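Local coordinates for protein autolysin E (Staphylococcus aureus, PDB 4PI9) that binds the peptidoglycan fragment muramyl dipeptide and probably cleaves bacterial cell-wall glycan as an endo-beta-N-acetylglucosaminidase, at residues Y128-I133 against D157-G162. Sequence-based numbering, arbitrary orientation.
With 3LT ((4R)-4-[[(2S)-2-[[(2R)-2-[(2R,3S,4R,5R,6R)-5-acetamido-2-(hydroxymethyl)-3,6-bis(oxidanyl)oxan-4-yl]oxypropanoyl]amino]propanoyl]amino]-5-azanyl-5-oxidanylidene-pentanoic acid), chain L.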
loop_
_atom_site.group_PDB
_atom_site.type_symbol
_atom_site.label_atom_id
_atom_site.label_comp_id
_atom_site.label_asym_id
_atom_site.label_seq_id
_atom_site.Cartn_x
_atom_site.Cartn_y
_atom_site.Cartn_z
ATOM N N TYR A 128 -5.347 10.621 11.595
ATOM C CA TYR A 128 -4.280 9.665 11.411
ATOM C C TYR A 128 -4.457 9.030 9.999
ATOM O O TYR A 128 -5.586 8.957 9.497
ATOM C CB TYR A 128 -4.408 8.550 12.486
ATOM C CG TYR A 128 -4.209 9.072 13.887
ATOM C CD1 TYR A 128 -5.294 9.589 14.588
ATOM C CD2 TYR A 128 -2.953 9.097 14.437
ATOM C CE1 TYR A 128 -5.102 10.116 15.869
ATOM C CE2 TYR A 128 -2.753 9.616 15.726
ATOM C CZ TYR A 128 -3.850 10.120 16.390
ATOM O OH TYR A 128 -3.584 10.627 17.677
ATOM N N ASN A 129 -3.337 8.611 9.459
ATOM C CA ASN A 129 -3.299 7.951 8.116
ATOM C C ASN A 129 -2.079 7.095 8.028
ATOM O O ASN A 129 -0.979 7.583 8.072
ATOM C CB ASN A 129 -3.263 9.075 7.067
ATOM C CG ASN A 129 -3.476 8.597 5.645
ATOM O OD1 ASN A 129 -3.162 7.466 5.270
ATOM N ND2 ASN A 129 -3.944 9.513 4.830
ATOM N N PHE A 130 -2.268 5.754 7.937
ATOM C CA PHE A 130 -1.115 4.861 7.957
ATOM C C PHE A 130 -0.849 4.190 6.608
ATOM O O PHE A 130 0.061 3.389 6.507
ATOM C CB PHE A 130 -1.305 3.750 9.014
ATOM C CG PHE A 130 -1.537 4.272 10.441
ATOM C CD1 PHE A 130 -0.849 5.364 10.903
ATOM C CD2 PHE A 130 -2.359 3.592 11.310
ATOM C CE1 PHE A 130 -1.026 5.810 12.200
ATOM C CE2 PHE A 130 -2.537 4.021 12.598
ATOM C CZ PHE A 130 -1.888 5.159 13.034
ATOM N N PHE A 131 -1.537 4.651 5.574
ATOM C CA PHE A 131 -1.416 3.969 4.276
ATOM C C PHE A 131 -1.197 4.925 3.102
ATOM O O PHE A 131 -1.383 4.509 1.968
ATOM C CB PHE A 131 -2.628 3.076 4.052
ATOM C CG PHE A 131 -2.792 2.028 5.127
ATOM C CD1 PHE A 131 -2.069 0.820 5.087
ATOM C CD2 PHE A 131 -3.663 2.258 6.154
ATOM C CE1 PHE A 131 -2.234 -0.130 6.097
ATOM C CE2 PHE A 131 -3.846 1.332 7.126
ATOM C CZ PHE A 131 -3.096 0.172 7.148
ATOM N N GLY A 132 -0.780 6.162 3.370
ATOM C CA GLY A 132 -0.515 7.108 2.248
ATOM C C GLY A 132 -1.712 7.402 1.368
ATOM O O GLY A 132 -1.574 7.456 0.113
ATOM N N ILE A 133 -2.895 7.532 1.963
ATOM C CA ILE A 133 -4.136 7.655 1.253
ATOM C C ILE A 133 -4.498 9.124 1.157
ATOM O O ILE A 133 -4.771 9.801 2.177
ATOM C CB ILE A 133 -5.314 6.879 1.901
ATOM C CG1 ILE A 133 -4.995 5.396 1.952
ATOM C CG2 ILE A 133 -6.606 7.100 1.174
ATOM C CD1 ILE A 133 -5.851 4.567 2.897
ATOM N N ASP A 157 -6.821 3.398 15.595
ATOM C CA ASP A 157 -7.554 2.165 15.260
ATOM C C ASP A 157 -8.494 2.463 14.093
ATOM O O ASP A 157 -8.688 1.606 13.195
ATOM C CB ASP A 157 -8.379 1.657 16.443
ATOM C CG ASP A 157 -7.530 1.097 17.542
ATOM O OD1 ASP A 157 -6.327 0.862 17.372
ATOM O OD2 ASP A 157 -8.101 0.846 18.624
ATOM N N LYS A 158 -9.115 3.656 14.073
ATOM C CA LYS A 158 -9.993 4.023 12.948
ATOM C C LYS A 158 -9.216 4.129 11.605
ATOM O O LYS A 158 -9.752 3.801 10.541
ATOM C CB LYS A 158 -10.721 5.346 13.193
ATOM C CG LYS A 158 -11.899 5.228 14.159
ATOM C CD LYS A 158 -12.383 6.641 14.483
ATOM C CE LYS A 158 -13.400 6.660 15.615
ATOM N NZ LYS A 158 -14.707 6.126 15.174
ATOM N N ALA A 159 -7.988 4.607 11.687
ATOM C CA ALA A 159 -7.091 4.698 10.510
ATOM C C ALA A 159 -6.686 3.308 9.996
ATOM O O ALA A 159 -6.537 3.116 8.773
ATOM C CB ALA A 159 -5.875 5.514 10.832
ATOM N N ILE A 160 -6.488 2.356 10.894
ATOM C CA ILE A 160 -6.229 0.965 10.479
ATOM C C ILE A 160 -7.414 0.361 9.767
ATOM O O ILE A 160 -7.307 -0.157 8.626
ATOM C CB ILE A 160 -5.812 0.109 11.699
ATOM C CG1 ILE A 160 -4.498 0.626 12.263
ATOM C CG2 ILE A 160 -5.702 -1.368 11.361
ATOM C CD1 ILE A 160 -4.155 0.136 13.656
ATOM N N ILE A 161 -8.584 0.407 10.404
ATOM C CA ILE A 161 -9.810 -0.096 9.804
ATOM C C ILE A 161 -10.187 0.634 8.514
ATOM O O ILE A 161 -10.518 0.004 7.496
ATOM C CB ILE A 161 -11.000 -0.066 10.801
ATOM C CG1 ILE A 161 -10.684 -0.932 12.026
ATOM C CG2 ILE A 161 -12.298 -0.475 10.128
ATOM C CD1 ILE A 161 -10.475 -2.369 11.791
ATOM N N GLY A 162 -10.099 1.954 8.549
ATOM C CA GLY A 162 -10.408 2.750 7.389
ATOM C C GLY A 162 -9.456 2.528 6.215
ATOM O O GLY A 162 -9.888 2.574 5.079
HETATM C CAA 3LT L . -0.479 8.918 -4.580
HETATM C CAJ 3LT L . -2.021 8.784 -4.472
HETATM C CAI 3LT L . -2.578 8.724 -5.935
HETATM C CAG 3LT L . -2.143 9.993 -6.688
HETATM C CAD 3LT L . -0.606 10.166 -6.588
HETATM C CAE 3LT L . -0.040 11.426 -7.289
HETATM C CAL 3LT L . -3.250 7.375 -2.823
HETATM C CAN 3LT L . -3.509 5.976 -2.345
HETATM C CAP 3LT L . -4.556 7.367 -6.052
HETATM C CAR 3LT L . -5.788 7.213 -5.215
HETATM C CAQ 3LT L . -4.866 7.025 -7.523
HETATM O OAB 3LT L . 0.047 8.851 -3.308
HETATM O OAO 3LT L . -3.983 8.660 -5.958
HETATM O OAH 3LT L . -2.537 9.850 -8.074
HETATM O OAC 3LT L . -0.208 10.197 -5.195
HETATM O OAF 3LT L . -0.943 12.477 -6.817
HETATM O OAM 3LT L . -3.910 8.300 -2.369
HETATM O OAS 3LT L . -6.257 6.097 -5.016
HETATM N NAK 3LT L . -2.365 7.514 -3.810
HETATM N NAT 3LT L . -6.319 8.329 -4.689
HETATM C CAU 3LT L . -7.492 8.260 -3.774
HETATM C CAW 3LT L . -8.886 8.624 -4.334
HETATM C CAV 3LT L . -7.166 9.115 -2.527
HETATM O OAX 3LT L . -9.778 7.527 -4.107
HETATM C C 3LT L . -10.449 10.929 -5.672
HETATM N N 3LT L . -8.886 8.961 -5.773
HETATM O O 3LT L . -10.670 12.136 -5.736
HETATM N NBH 3LT L . -11.433 10.046 -5.440
HETATM C CA 3LT L . -8.997 10.403 -5.947
HETATM C CB 3LT L . -7.906 11.141 -5.094
HETATM C CD 3LT L . -5.503 11.955 -5.216
HETATM C CG 3LT L . -6.793 11.663 -6.004
HETATM O OE2 3LT L . -5.161 11.296 -4.206
HETATM O OE1 3LT L . -4.859 12.945 -5.641
HETATM O O HOH W 1 -5.104 5.040 7.294
#
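The Phe130 ring takes the CB of Ala159 over one face, with CD2 at 4.0 Å from that methyl, and CG1 of Ile160 at its edge, in plane, 3.8 Å from the same CD2. At the Phe131 rim lies the carbonyl O of Ala159, in plane, 3.6 Å from CE2, while the CB of Phe130 sits above one face. Both phenylalanines place CG beside the backbone N (chi1 -58° and -59°), from which CD2 and CE2 reach Ala159 and Ile160. Tyr128 adds its CB, 3.8 Å from that of Ala159, and its carbonyl O, which approaches the same methyl; its phenol leads away. One water accepts from Phe130 N and donates to Ala159 O (2.8 Å), bridging loop and helix. In this lysozyme-clan domain the loop passes from the helix to the ligand: Gly132 O comes within 3.4 Å of CAL of the bound muramyl dipeptide. An Asx turn shapes that passage, Asn129 OD1 accepting from Phe131 N in the carbonyl plane (N-H...O 161°) and weakly from Ile133 N, as its ND2 donates to Ile133 O at 2.8 Å. His104 of helix 98-109 meets Phe131 edge-to-face, while Val86 of helix 84-94 touches Ile160.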